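Local coordinates for secreted protein (Streptomyces lividans TK24, PDB 5LXZ) that is a copper metalloradical protein of the AA5 family, related to galactose oxidase, and probably oxidises a sugar or other alcohol at a tyrosine- and histidine-ligated copper, at residues N88-I93 against E228-A233; V143-V148 against Y175-K180; E381-A386 against D397-E402; S524-S529 against K567-V572. The protein carries 1 engineered substitution. All coordinates share one frame; numbering follows the deposited sequence. Where two conformers were deposited one is given.

Interaction 1: N88-I93 against E228-A233; sequences NGNLLI and EFDPVA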
loop_
_atom_site.group_PDB
_atom_site.type_symbol
_atom_site.label_atom_id
_atom_site.label_comp_id
_atom_site.label_asym_id
_atom_site.label_seq_id
_atom_site.Cartn_x
_atom_site.Cartn_y
_atom_site.Cartn_z
ATOM N N ASN A 88 6.149 -20.134 2.176
ATOM C CA ASN A 88 6.335 -20.703 3.498
ATOM C C ASN A 88 5.781 -19.932 4.680
ATOM O O ASN A 88 5.996 -20.306 5.836
ATOM C CB ASN A 88 7.805 -20.994 3.710
ATOM C CG ASN A 88 8.636 -19.745 3.875
ATOM O OD1 ASN A 88 8.154 -18.603 3.788
ATOM N ND2 ASN A 88 9.933 -19.960 4.082
ATOM N N GLY A 89 5.008 -18.873 4.437
ATOM C CA GLY A 89 4.429 -18.084 5.516
ATOM C C GLY A 89 5.309 -16.973 6.011
ATOM O O GLY A 89 4.865 -16.124 6.765
ATOM N N ASN A 90 6.574 -16.917 5.581
ATOM C CA ASN A 90 7.404 -15.779 5.949
ATOM C C ASN A 90 6.928 -14.558 5.181
ATOM O O ASN A 90 6.340 -14.668 4.120
ATOM C CB ASN A 90 8.861 -16.005 5.621
ATOM C CG ASN A 90 9.530 -17.035 6.519
ATOM O OD1 ASN A 90 8.949 -17.576 7.443
ATOM N ND2 ASN A 90 10.793 -17.279 6.230
ATOM N N LEU A 91 7.135 -13.382 5.738
ATOM C CA LEU A 91 6.782 -12.142 5.078
ATOM C C LEU A 91 8.058 -11.594 4.457
ATOM O O LEU A 91 8.997 -11.282 5.186
ATOM C CB LEU A 91 6.220 -11.127 6.074
ATOM C CG LEU A 91 5.619 -9.870 5.455
ATOM C CD1 LEU A 91 4.256 -10.138 4.799
ATOM C CD2 LEU A 91 5.449 -8.772 6.509
ATOM N N LEU A 92 8.105 -11.491 3.133
ATOM C CA LEU A 92 9.219 -10.841 2.477
ATOM C C LEU A 92 8.979 -9.349 2.664
ATOM O O LEU A 92 7.895 -8.875 2.360
ATOM C CB LEU A 92 9.319 -11.139 1.000
ATOM C CG LEU A 92 10.451 -10.466 0.242
ATOM C CD1 LEU A 92 11.831 -10.935 0.702
ATOM C CD2 LEU A 92 10.294 -10.770 -1.242
ATOM N N ILE A 93 9.977 -8.623 3.153
ATOM C CA ILE A 93 9.832 -7.179 3.373
ATOM C C ILE A 93 11.091 -6.507 2.780
ATOM O O ILE A 93 12.196 -6.944 3.063
ATOM C CB ILE A 93 9.498 -6.897 4.860
ATOM C CG1 ILE A 93 9.257 -5.397 5.084
ATOM C CG2 ILE A 93 10.568 -7.419 5.770
ATOM C CD1 ILE A 93 8.537 -5.124 6.394
ATOM N N GLU A 228 13.337 -11.637 5.267
ATOM C CA GLU A 228 12.158 -12.439 5.461
ATOM C C GLU A 228 11.804 -12.389 6.934
ATOM O O GLU A 228 12.642 -12.696 7.766
ATOM C CB GLU A 228 12.356 -13.852 4.995
ATOM C CG GLU A 228 12.503 -14.002 3.487
ATOM C CD GLU A 228 12.596 -15.454 3.039
ATOM O OE1 GLU A 228 12.251 -16.368 3.844
ATOM O OE2 GLU A 228 12.986 -15.719 1.882
ATOM N N PHE A 229 10.589 -11.995 7.292
ATOM C CA PHE A 229 10.187 -12.069 8.684
ATOM C C PHE A 229 9.653 -13.475 8.905
ATOM O O PHE A 229 8.697 -13.894 8.241
ATOM C CB PHE A 229 9.102 -11.057 9.054
ATOM C CG PHE A 229 8.797 -11.077 10.510
ATOM C CD1 PHE A 229 9.663 -10.405 11.394
ATOM C CD2 PHE A 229 7.757 -11.850 11.049
ATOM C CE1 PHE A 229 9.440 -10.431 12.759
ATOM C CE2 PHE A 229 7.570 -11.878 12.440
ATOM C CZ PHE A 229 8.398 -11.162 13.272
ATOM N N ASP A 230 10.261 -14.196 9.842
ATOM C CA ASP A 230 9.875 -15.556 10.166
ATOM C C ASP A 230 8.905 -15.498 11.353
ATOM O O ASP A 230 9.304 -15.104 12.460
ATOM C CB ASP A 230 11.159 -16.340 10.495
ATOM C CG ASP A 230 10.902 -17.766 10.908
ATOM O OD1 ASP A 230 9.830 -18.085 11.418
ATOM O OD2 ASP A 230 11.850 -18.570 10.731
ATOM N N PRO A 231 7.631 -15.847 11.138
ATOM C CA PRO A 231 6.642 -15.723 12.193
ATOM C C PRO A 231 6.810 -16.723 13.339
ATOM O O PRO A 231 6.340 -16.441 14.433
ATOM C CB PRO A 231 5.330 -15.921 11.492
ATOM C CG PRO A 231 5.631 -16.610 10.243
ATOM C CD PRO A 231 7.066 -16.389 9.883
ATOM N N VAL A 232 7.510 -17.815 13.118
ATOM C CA VAL A 232 7.735 -18.783 14.217
ATOM C C VAL A 232 8.872 -18.303 15.109
ATOM O O VAL A 232 8.711 -18.172 16.327
ATOM C CB VAL A 232 7.942 -20.202 13.677
ATOM C CG1 VAL A 232 8.287 -21.189 14.804
ATOM C CG2 VAL A 232 6.679 -20.674 12.945
ATOM N N ALA A 233 9.986 -17.940 14.490
ATOM C CA ALA A 233 11.097 -17.357 15.210
ATOM C C ALA A 233 10.824 -15.942 15.730
ATOM O O ALA A 233 11.493 -15.469 16.655
ATOM C CB ALA A 233 12.312 -17.369 14.347
HETATM O O HOH W 1 12.644 -18.829 3.581
HETATM O O HOH W 2 12.443 -19.087 7.991
#
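The tight half of this contact is the hydrogen-bonded antiparallel pair Leu-91 and Phe-229. The N of Phe-229 gives a short, nearly straight bond to O of Leu-91 (2.7 Å), and the N of Leu-91 returns one to a lone pair of the Phe-229 O at 3.0 Å. Beside the ladder the CB atoms of Leu-91 and Phe-229 meet at 4.1 Å. Both side chains hold CG anti to the backbone N; the ring of Phe-229 then leads away, to an edge-to-face contact with Tyr-236. Pro-231 tightens the near end, its CD 3.3 Å from the amide oxygen OD1 of Asn-90, with the two side chains crossing at about a right angle.

At the boundary, still buried, ND2 of Asn-90 points its N-H at the anti lone pair of Glu-228 OE1 (2.9 Å, 165°), the acceptor lying near the amide plane while the carboxylate is turned 64° against it. Tyr-279 holds the other Glu-228 oxygen. The solvent side is bridged by waters: one links Glu-228 OE1 to ND2 of the exposed Asn-88, a second links Asn-90 ND2 to Asp-230 OD2. Asn-88 OD1 takes the N of Asn-90 in an Asx turn. An alanine in place of Asn-90 would remove the amide and would probably leave Glu-228 OE1 less firmly held and the second water without its N-H donor. Flanked by strands 81-85 and 235-238, the pair forms the middle of an antiparallel sheet, consistent with one blade of a galactose oxidase-like β-propeller.

Interaction 2: V143-V148 against Y175-K180; sequences VSKDPV and YVEAQK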
loop_
_atom_site.group_PDB
_atom_site.type_symbol
_atom_site.label_atom_id
_atom_site.label_comp_id
_atom_site.label_asym_id
_atom_site.label_seq_id
_atom_site.Cartn_x
_atom_site.Cartn_y
_atom_site.Cartn_z
ATOM N N VAL A 143 12.680 28.737 -7.866
ATOM C CA VAL A 143 13.953 29.439 -7.810
ATOM C C VAL A 143 14.859 28.828 -6.755
ATOM O O VAL A 143 14.387 28.555 -5.650
ATOM C CB VAL A 143 13.698 30.914 -7.438
ATOM C CG1 VAL A 143 14.963 31.727 -7.646
ATOM C CG2 VAL A 143 12.562 31.488 -8.274
ATOM N N SER A 144 16.136 28.634 -7.064
ATOM C CA SER A 144 17.076 28.179 -6.058
ATOM C C SER A 144 17.444 29.316 -5.084
ATOM O O SER A 144 17.418 30.479 -5.452
ATOM C CB SER A 144 18.340 27.653 -6.709
ATOM O OG SER A 144 19.001 28.700 -7.448
ATOM N N LYS A 145 17.775 28.953 -3.850
ATOM C CA LYS A 145 18.193 29.922 -2.821
ATOM C C LYS A 145 19.702 29.943 -2.588
ATOM O O LYS A 145 20.256 30.896 -2.009
ATOM C CB LYS A 145 17.448 29.630 -1.511
ATOM C CG LYS A 145 15.932 29.755 -1.607
ATOM C CD LYS A 145 15.493 31.181 -1.874
ATOM C CE LYS A 145 13.978 31.287 -1.926
ATOM N NZ LYS A 145 13.571 32.632 -2.384
ATOM N N ASP A 146 20.370 28.914 -3.056
ATOM C CA ASP A 146 21.790 28.764 -3.006
ATOM C C ASP A 146 22.308 28.335 -4.358
ATOM O O ASP A 146 21.587 27.742 -5.163
ATOM C CB ASP A 146 22.194 27.676 -2.000
ATOM C CG ASP A 146 22.379 28.213 -0.597
ATOM O OD1 ASP A 146 22.835 29.376 -0.445
ATOM O OD2 ASP A 146 22.060 27.458 0.338
ATOM N N PRO A 147 23.599 28.554 -4.596
ATOM C CA PRO A 147 24.240 27.992 -5.778
ATOM C C PRO A 147 24.356 26.494 -5.679
ATOM O O PRO A 147 24.334 25.926 -4.563
ATOM C CB PRO A 147 25.635 28.650 -5.782
ATOM C CG PRO A 147 25.873 28.944 -4.355
ATOM C CD PRO A 147 24.558 29.325 -3.770
ATOM N N VAL A 148 24.449 25.847 -6.839
ATOM C CA VAL A 148 24.672 24.427 -6.916
ATOM C C VAL A 148 25.722 24.106 -7.955
ATOM O O VAL A 148 25.694 24.645 -9.090
ATOM C CB VAL A 148 23.377 23.615 -7.210
ATOM C CG1 VAL A 148 22.731 24.020 -8.538
ATOM C CG2 VAL A 148 23.650 22.097 -7.143
ATOM N N TYR A 175 17.696 22.848 -3.242
ATOM C CA TYR A 175 16.378 23.262 -2.840
ATOM C C TYR A 175 15.915 24.395 -3.760
ATOM O O TYR A 175 16.659 25.369 -3.996
ATOM C CB TYR A 175 16.358 23.686 -1.353
ATOM C CG TYR A 175 15.039 24.229 -0.917
ATOM C CD1 TYR A 175 13.946 23.370 -0.651
ATOM C CD2 TYR A 175 14.820 25.597 -0.798
ATOM C CE1 TYR A 175 12.727 23.854 -0.270
ATOM C CE2 TYR A 175 13.576 26.098 -0.417
ATOM C CZ TYR A 175 12.535 25.233 -0.155
ATOM O OH TYR A 175 11.321 25.705 0.185
ATOM N N VAL A 176 14.689 24.285 -4.239
ATOM C CA VAL A 176 14.032 25.312 -4.990
ATOM C C VAL A 176 12.693 25.654 -4.377
ATOM O O VAL A 176 12.084 24.842 -3.687
ATOM C CB VAL A 176 13.890 24.972 -6.491
ATOM C CG1 VAL A 176 15.249 24.712 -7.093
ATOM C CG2 VAL A 176 12.946 23.796 -6.699
ATOM N N GLU A 177 12.238 26.881 -4.596
ATOM C CA GLU A 177 11.021 27.375 -4.001
ATOM C C GLU A 177 10.272 28.288 -4.943
ATOM O O GLU A 177 10.903 29.062 -5.681
ATOM C CB GLU A 177 11.422 28.138 -2.747
ATOM C CG GLU A 177 10.307 28.550 -1.822
ATOM C CD GLU A 177 10.890 29.074 -0.521
ATOM O OE1 GLU A 177 11.176 28.259 0.365
ATOM O OE2 GLU A 177 11.053 30.313 -0.411
ATOM N N ALA A 178 8.960 28.286 -4.865
ATOM C CA ALA A 178 8.146 29.230 -5.639
ATOM C C ALA A 178 8.448 30.662 -5.181
ATOM O O ALA A 178 8.780 30.886 -4.042
ATOM C CB ALA A 178 6.678 28.946 -5.460
ATOM N N GLN A 179 8.305 31.594 -6.102
ATOM C CA GLN A 179 8.503 33.024 -5.774
ATOM C C GLN A 179 7.403 33.566 -4.880
ATOM O O GLN A 179 7.661 34.414 -4.011
ATOM C CB GLN A 179 8.597 33.818 -7.076
ATOM C CG GLN A 179 9.790 33.379 -7.926
ATOM C CD GLN A 179 9.698 33.804 -9.377
ATOM O OE1 GLN A 179 10.322 34.786 -9.764
ATOM N NE2 GLN A 179 8.934 33.057 -10.189
ATOM N N LYS A 180 6.189 33.077 -5.064
ATOM C CA LYS A 180 5.008 33.546 -4.337
ATOM C C LYS A 180 4.390 32.454 -3.481
ATOM O O LYS A 180 4.454 31.275 -3.816
ATOM C CB LYS A 180 3.949 34.041 -5.313
ATOM C CG LYS A 180 4.381 35.212 -6.175
ATOM C CD LYS A 180 3.190 35.786 -6.926
ATOM C CE LYS A 180 3.599 36.741 -8.028
ATOM N NZ LYS A 180 2.410 37.471 -8.549
HETATM O O HOH W 3 18.651 26.524 -2.711
HETATM O O HOH W 4 10.833 32.028 -2.559
#
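Carboxylate oxygen OE1 of Glu-177 is gripped by two hydrogen bonds, one from the hydroxyl of Tyr-175 and one from the backbone N of Asp-106, with a long, weak ion pair to Lys-217 besides. The Tyr-175 OH to Glu-177 OE1 bond is short at 2.6 Å, uses the anti lone pair of OE1 and lies in the plane of the tyrosine ring, at its edge. Lys-217 also binds this hydroxyl, so ring and carboxylate are fixed together.

The other oxygen, OE2, faces Lys-145. That side chain bends at its second torsion (-66°), passes its CG by the edge of the Tyr-175 ring and lays its CE 3.4 Å from Glu-177 OE2. The ammonium itself stands farther off, a long salt bridge of 4.0 Å between Lys-145 NZ and Glu-177 OE2, and a water takes a bond from NZ while giving bonds to OE2 and to O of Ala-178.

In the backbone, Val-143 and Glu-177 form a hydrogen-bonded antiparallel pair: Val-143 N to Glu-177 O is 2.8 Å and Glu-177 N to Val-143 O is 2.9 Å, each donor standing above the carbonyl plane. Past the non-hydrogen-bonded pair of Ser-144 and Val-176, a water stands in for the next backbone bond, accepting from Lys-145 N and donating to Tyr-175 O, as the strands part. In the conformer given, Val-143 CG2 presses on Gln-179 CG at 3.4 Å. Val-176, on the reverse face, packs on Phe-133, Phe-142 and Leu-213. Such a pair of frayed neighbouring strands belongs to the curled antiparallel sheet of the GlxA β-barrel domain.

Interaction 3: E381-A386 against D397-E402; sequences EKTRIA and DGPSLE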
loop_
_atom_site.group_PDB
_atom_site.type_symbol
_atom_site.label_atom_id
_atom_site.label_comp_id
_atom_site.label_asym_id
_atom_site.label_seq_id
_atom_site.Cartn_x
_atom_site.Cartn_y
_atom_site.Cartn_z
ATOM N N GLU A 381 -15.466 10.340 -4.128
ATOM C CA GLU A 381 -16.426 9.555 -3.408
ATOM C C GLU A 381 -16.801 8.255 -4.131
ATOM O O GLU A 381 -17.671 7.513 -3.674
ATOM C CB GLU A 381 -17.688 10.388 -3.095
ATOM C CG GLU A 381 -18.502 10.701 -4.320
ATOM C CD GLU A 381 -19.646 11.662 -4.009
ATOM O OE1 GLU A 381 -19.470 12.608 -3.209
ATOM O OE2 GLU A 381 -20.703 11.403 -4.577
ATOM N N LYS A 382 -16.159 7.946 -5.255
ATOM C CA LYS A 382 -16.575 6.833 -6.071
ATOM C C LYS A 382 -15.908 5.524 -5.734
ATOM O O LYS A 382 -14.735 5.478 -5.276
ATOM C CB LYS A 382 -16.394 7.145 -7.554
ATOM C CG LYS A 382 -17.368 8.252 -7.956
ATOM C CD LYS A 382 -17.353 8.567 -9.431
ATOM C CE LYS A 382 -18.587 9.430 -9.770
ATOM N NZ LYS A 382 -18.826 9.380 -11.223
ATOM N N THR A 383 -16.654 4.470 -6.018
ATOM C CA THR A 383 -16.092 3.159 -6.245
ATOM C C THR A 383 -16.152 2.841 -7.706
ATOM O O THR A 383 -17.086 3.241 -8.413
ATOM C CB THR A 383 -16.734 2.024 -5.423
ATOM O OG1 THR A 383 -18.075 1.832 -5.813
ATOM C CG2 THR A 383 -16.645 2.338 -3.962
ATOM N N ARG A 384 -15.151 2.113 -8.186
ATOM C CA ARG A 384 -15.078 1.744 -9.603
ATOM C C ARG A 384 -14.759 0.267 -9.648
ATOM O O ARG A 384 -13.802 -0.144 -9.010
ATOM C CB ARG A 384 -14.063 2.579 -10.353
ATOM C CG ARG A 384 -14.191 4.091 -10.163
ATOM C CD ARG A 384 -13.605 4.598 -8.848
ATOM N NE ARG A 384 -12.737 5.757 -9.016
ATOM C CZ ARG A 384 -11.970 6.223 -8.050
ATOM N NH1 ARG A 384 -12.068 5.725 -6.828
ATOM N NH2 ARG A 384 -11.077 7.184 -8.292
ATOM N N ILE A 385 -15.500 -0.506 -10.427
ATOM C CA ILE A 385 -15.387 -1.950 -10.413
ATOM C C ILE A 385 -15.059 -2.428 -11.806
ATOM O O ILE A 385 -15.754 -2.034 -12.757
ATOM C CB ILE A 385 -16.682 -2.592 -9.947
ATOM C CG1 ILE A 385 -17.038 -2.120 -8.541
ATOM C CG2 ILE A 385 -16.539 -4.095 -10.004
ATOM C CD1 ILE A 385 -18.402 -2.537 -8.038
ATOM N N ALA A 386 -13.998 -3.232 -11.940
ATOM C CA ALA A 386 -13.629 -3.834 -13.207
ATOM C C ALA A 386 -13.774 -5.323 -13.100
ATOM O O ALA A 386 -13.258 -5.922 -12.171
ATOM C CB ALA A 386 -12.228 -3.485 -13.611
ATOM N N ASP A 397 -18.846 2.463 -12.530
ATOM C CA ASP A 397 -19.002 2.956 -11.171
ATOM C C ASP A 397 -19.806 1.966 -10.340
ATOM O O ASP A 397 -20.793 1.373 -10.816
ATOM C CB ASP A 397 -19.719 4.320 -11.119
ATOM C CG ASP A 397 -18.894 5.448 -11.659
ATOM O OD1 ASP A 397 -17.725 5.225 -12.034
ATOM O OD2 ASP A 397 -19.402 6.612 -11.702
ATOM N N GLY A 398 -19.368 1.790 -9.095
ATOM C CA GLY A 398 -20.149 1.091 -8.074
ATOM C C GLY A 398 -20.861 2.115 -7.206
ATOM O O GLY A 398 -21.013 3.296 -7.565
ATOM N N PRO A 399 -21.310 1.687 -6.029
ATOM C CA PRO A 399 -21.957 2.629 -5.134
ATOM C C PRO A 399 -21.001 3.684 -4.625
ATOM O O PRO A 399 -19.793 3.418 -4.415
ATOM C CB PRO A 399 -22.449 1.730 -3.975
ATOM C CG PRO A 399 -21.475 0.615 -3.963
ATOM C CD PRO A 399 -21.107 0.363 -5.391
ATOM N N SER A 400 -21.524 4.871 -4.369
ATOM C CA SER A 400 -20.710 5.946 -3.859
ATOM C C SER A 400 -20.696 6.083 -2.351
ATOM O O SER A 400 -21.661 5.713 -1.678
ATOM C CB SER A 400 -21.134 7.276 -4.456
ATOM O OG SER A 400 -20.896 7.251 -5.845
ATOM N N LEU A 401 -19.607 6.643 -1.849
ATOM C CA LEU A 401 -19.495 7.130 -0.496
ATOM C C LEU A 401 -20.238 8.459 -0.406
ATOM O O LEU A 401 -20.637 9.032 -1.438
ATOM C CB LEU A 401 -18.030 7.332 -0.147
ATOM C CG LEU A 401 -17.155 6.090 -0.295
ATOM C CD1 LEU A 401 -15.683 6.458 -0.287
ATOM C CD2 LEU A 401 -17.458 5.080 0.788
ATOM N N GLU A 402 -20.408 8.964 0.796
ATOM C CA GLU A 402 -21.052 10.271 0.987
ATOM C C GLU A 402 -20.111 11.415 0.624
ATOM O O GLU A 402 -20.561 12.402 0.060
ATOM C CB GLU A 402 -21.610 10.445 2.413
ATOM C CG GLU A 402 -22.262 11.810 2.663
ATOM C CD GLU A 402 -22.544 12.152 4.111
ATOM O OE1 GLU A 402 -22.125 11.434 5.020
ATOM O OE2 GLU A 402 -23.235 13.194 4.335
HETATM O O HOH W 5 -20.863 9.861 -6.799
HETATM O O HOH W 6 -22.694 10.314 -2.662
HETATM O O HOH W 7 -19.322 5.389 -7.224
#
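The guanidinium of Arg-384 and the carboxylate of Asp-397 stand almost perpendicular, 84° apart, and although their residues are a non-hydrogen-bonded antiparallel pair, their charges do not touch. Arg-384 bends away at its second and third torsions and spends its N-H groups on carbonyl oxygens of Ser-344, Asp-345, Met-348 and Gly-369. Asp-397 splits its two oxygens: OD1 binds the hydroxyl of Ser-344, and OD2 offers its syn lone pair to Lys-382, whose extended chain brings NZ to 2.9 Å from it in a salt bridge.

Next to them, Gly-398 N bonds to the O of Thr-383 at 2.8 Å, from well above the carbonyl plane. Thr-383 OG1 and Ile-385 CD1 crowd the side of Gly-398 where a CB would stand, which suits a glycine; the methyl CD1 of Ile-385 sits 4.0 Å from the Gly-398 CA. Strands 383-387 and 395-397 are the last two of a four-stranded antiparallel sheet, consistent with a β-propeller blade, and 397-402 is where the chain leaves it for the next: Pro-399 and Leu-401 lie on Phe-448 of that following sheet.

With its first torsion at 66°, Thr-383 sets OG1 between the backbone N and carbonyl carbon, and from there it donates to Pro-399 O at 2.7 Å. A water joins the N of Thr-383, the O of Gly-398 and the hydroxyl of Ser-400. Farther on, Leu-401 N gives an in-plane bond to Glu-381 O (2.8 Å), and two waters donate to Glu-381 OE2, one of them also to Leu-401 O.

Interaction 4: S524-S529 against K567-V572; sequences SGTFTS and KLTVTV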
loop_
_atom_site.group_PDB
_atom_site.type_symbol
_atom_site.label_atom_id
_atom_site.label_comp_id
_atom_site.label_asym_id
_atom_site.label_seq_id
_atom_site.Cartn_x
_atom_site.Cartn_y
_atom_site.Cartn_z
ATOM N N SER A 524 -8.439 -32.144 -1.012
ATOM C CA SER A 524 -9.475 -31.982 -0.015
ATOM C C SER A 524 -8.955 -32.214 1.375
ATOM O O SER A 524 -7.958 -32.860 1.561
ATOM C CB SER A 524 -10.627 -32.973 -0.302
ATOM O OG SER A 524 -11.227 -32.711 -1.558
ATOM N N GLY A 525 -9.621 -31.607 2.347
ATOM C CA GLY A 525 -9.350 -31.826 3.768
ATOM C C GLY A 525 -10.650 -31.825 4.530
ATOM O O GLY A 525 -11.649 -31.268 4.084
ATOM N N THR A 526 -10.654 -32.577 5.639
ATOM C CA THR A 526 -11.850 -32.764 6.440
ATOM C C THR A 526 -11.618 -32.136 7.807
ATOM O O THR A 526 -10.564 -32.273 8.418
ATOM C CB THR A 526 -12.199 -34.265 6.529
ATOM O OG1 THR A 526 -12.457 -34.760 5.212
ATOM C CG2 THR A 526 -13.460 -34.511 7.353
ATOM N N PHE A 527 -12.636 -31.428 8.256
ATOM C CA PHE A 527 -12.666 -30.687 9.493
ATOM C C PHE A 527 -13.868 -31.171 10.296
ATOM O O PHE A 527 -14.787 -31.770 9.751
ATOM C CB PHE A 527 -12.816 -29.189 9.191
ATOM C CG PHE A 527 -11.633 -28.603 8.496
ATOM C CD1 PHE A 527 -11.460 -28.782 7.131
ATOM C CD2 PHE A 527 -10.658 -27.907 9.230
ATOM C CE1 PHE A 527 -10.349 -28.241 6.482
ATOM C CE2 PHE A 527 -9.544 -27.374 8.587
ATOM C CZ PHE A 527 -9.408 -27.547 7.211
ATOM N N THR A 528 -13.851 -30.878 11.584
ATOM C CA THR A 528 -14.997 -31.148 12.448
ATOM C C THR A 528 -15.787 -29.890 12.704
ATOM O O THR A 528 -15.238 -28.862 13.135
ATOM C CB THR A 528 -14.529 -31.753 13.769
ATOM O OG1 THR A 528 -13.811 -32.958 13.483
ATOM C CG2 THR A 528 -15.695 -32.077 14.715
ATOM N N SER A 529 -17.086 -29.976 12.472
ATOM C CA SER A 529 -17.994 -28.939 12.903
ATOM C C SER A 529 -19.296 -29.601 13.329
ATOM O O SER A 529 -19.948 -30.217 12.496
ATOM C CB SER A 529 -18.303 -27.958 11.780
ATOM O OG SER A 529 -19.244 -27.000 12.220
ATOM N N LYS A 567 -18.791 -33.737 10.149
ATOM C CA LYS A 567 -17.604 -33.674 9.287
ATOM C C LYS A 567 -17.874 -32.777 8.090
ATOM O O LYS A 567 -18.912 -32.885 7.428
ATOM C CB LYS A 567 -17.195 -35.054 8.799
ATOM C CG LYS A 567 -16.810 -36.031 9.901
ATOM C CD LYS A 567 -15.526 -35.688 10.642
ATOM C CE LYS A 567 -15.018 -36.892 11.434
ATOM N NZ LYS A 567 -16.052 -37.432 12.365
ATOM N N LEU A 568 -16.956 -31.839 7.867
ATOM C CA LEU A 568 -17.008 -30.923 6.754
ATOM C C LEU A 568 -15.781 -31.173 5.892
ATOM O O LEU A 568 -14.663 -31.001 6.358
ATOM C CB LEU A 568 -16.991 -29.511 7.296
ATOM C CG LEU A 568 -17.228 -28.478 6.215
ATOM C CD1 LEU A 568 -18.690 -28.409 5.790
ATOM C CD2 LEU A 568 -16.783 -27.115 6.689
ATOM N N THR A 569 -16.000 -31.597 4.652
ATOM C CA THR A 569 -14.895 -31.834 3.700
ATOM C C THR A 569 -14.878 -30.671 2.739
ATOM O O THR A 569 -15.862 -30.385 2.109
ATOM C CB THR A 569 -15.082 -33.140 2.963
ATOM O OG1 THR A 569 -15.034 -34.160 3.970
ATOM C CG2 THR A 569 -13.983 -33.381 1.962
ATOM N N VAL A 570 -13.723 -30.052 2.588
ATOM C CA VAL A 570 -13.581 -28.897 1.691
ATOM C C VAL A 570 -12.591 -29.244 0.603
ATOM O O VAL A 570 -11.700 -30.047 0.824
ATOM C CB VAL A 570 -13.114 -27.645 2.463
ATOM C CG1 VAL A 570 -14.032 -27.368 3.629
ATOM C CG2 VAL A 570 -11.694 -27.776 2.973
ATOM N N THR A 571 -12.729 -28.600 -0.549
ATOM C CA THR A 571 -11.809 -28.844 -1.665
ATOM C C THR A 571 -11.262 -27.497 -2.124
ATOM O O THR A 571 -12.003 -26.587 -2.382
ATOM C CB THR A 571 -12.522 -29.584 -2.820
ATOM O OG1 THR A 571 -13.068 -30.826 -2.306
ATOM C CG2 THR A 571 -11.580 -29.925 -3.949
ATOM N N VAL A 572 -9.946 -27.420 -2.213
ATOM C CA VAL A 572 -9.279 -26.206 -2.632
ATOM C C VAL A 572 -9.333 -26.137 -4.152
ATOM O O VAL A 572 -8.997 -27.101 -4.831
ATOM C CB VAL A 572 -7.820 -26.202 -2.128
ATOM C CG1 VAL A 572 -7.082 -24.956 -2.603
ATOM C CG2 VAL A 572 -7.780 -26.224 -0.605
#
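Lys-567 starts the run, its bent chain lying alongside Thr-526, with CB 4.0 Å from the methyl CG2 of that threonine. Leu-568 pairs with Phe-527 through two backbone bonds, Phe-527 N to Leu-568 O at 2.8 Å and Leu-568 N to Phe-527 O at 2.9 Å; the same Leu-568 O also lies at the edge of the Phe-527 ring, in its plane. Thr-569 sets OG1 anti to its carbonyl carbon, 2.9 Å from OG1 of Thr-526, which has the same first torsion. An alanine in place of Thr-569 would lose this hydroxyl pairing and is likely to leave the Thr-526 side chain less fixed. Val-570 N meets Gly-525 O nearly along the C=O axis (2.8 Å, 169°), and its O takes the Gly-525 N. On the face with Leu-568, Val-570 CG2 touches Phe-527 CE1 at 3.8 Å. Thr-571 repeats the hydroxyl pairing, OG1 to OG of Ser-524 at 2.7 Å. At this edge of the sheet in the galactose oxidase-like E-set domain the chemistry splits by face: the cross-strand hydroxyl pairs fit a side partly open to solvent, the apolar side chains, packed on Met-586 and Val-588, the interior.

How the interactions relate
From the N terminus, interaction 1 opens first, in a propeller-like sheet, and closes only 135 residues later. Within that long loop falls interaction 2, whose short loop lies in the GlxA β-barrel domain, so the barrel is inserted between neighbouring strands of one sheet; the two contacts are about 45 Å apart, centre to centre. Interaction 3 follows in series, a small loop at the end of another antiparallel sheet, across the chain's centre from interaction 1. Interaction 4 comes last, closing a 38-residue span in the C-terminal E-set domain, about 66 Å from interaction 2 between centres. No loops cross, and no two contacts touch.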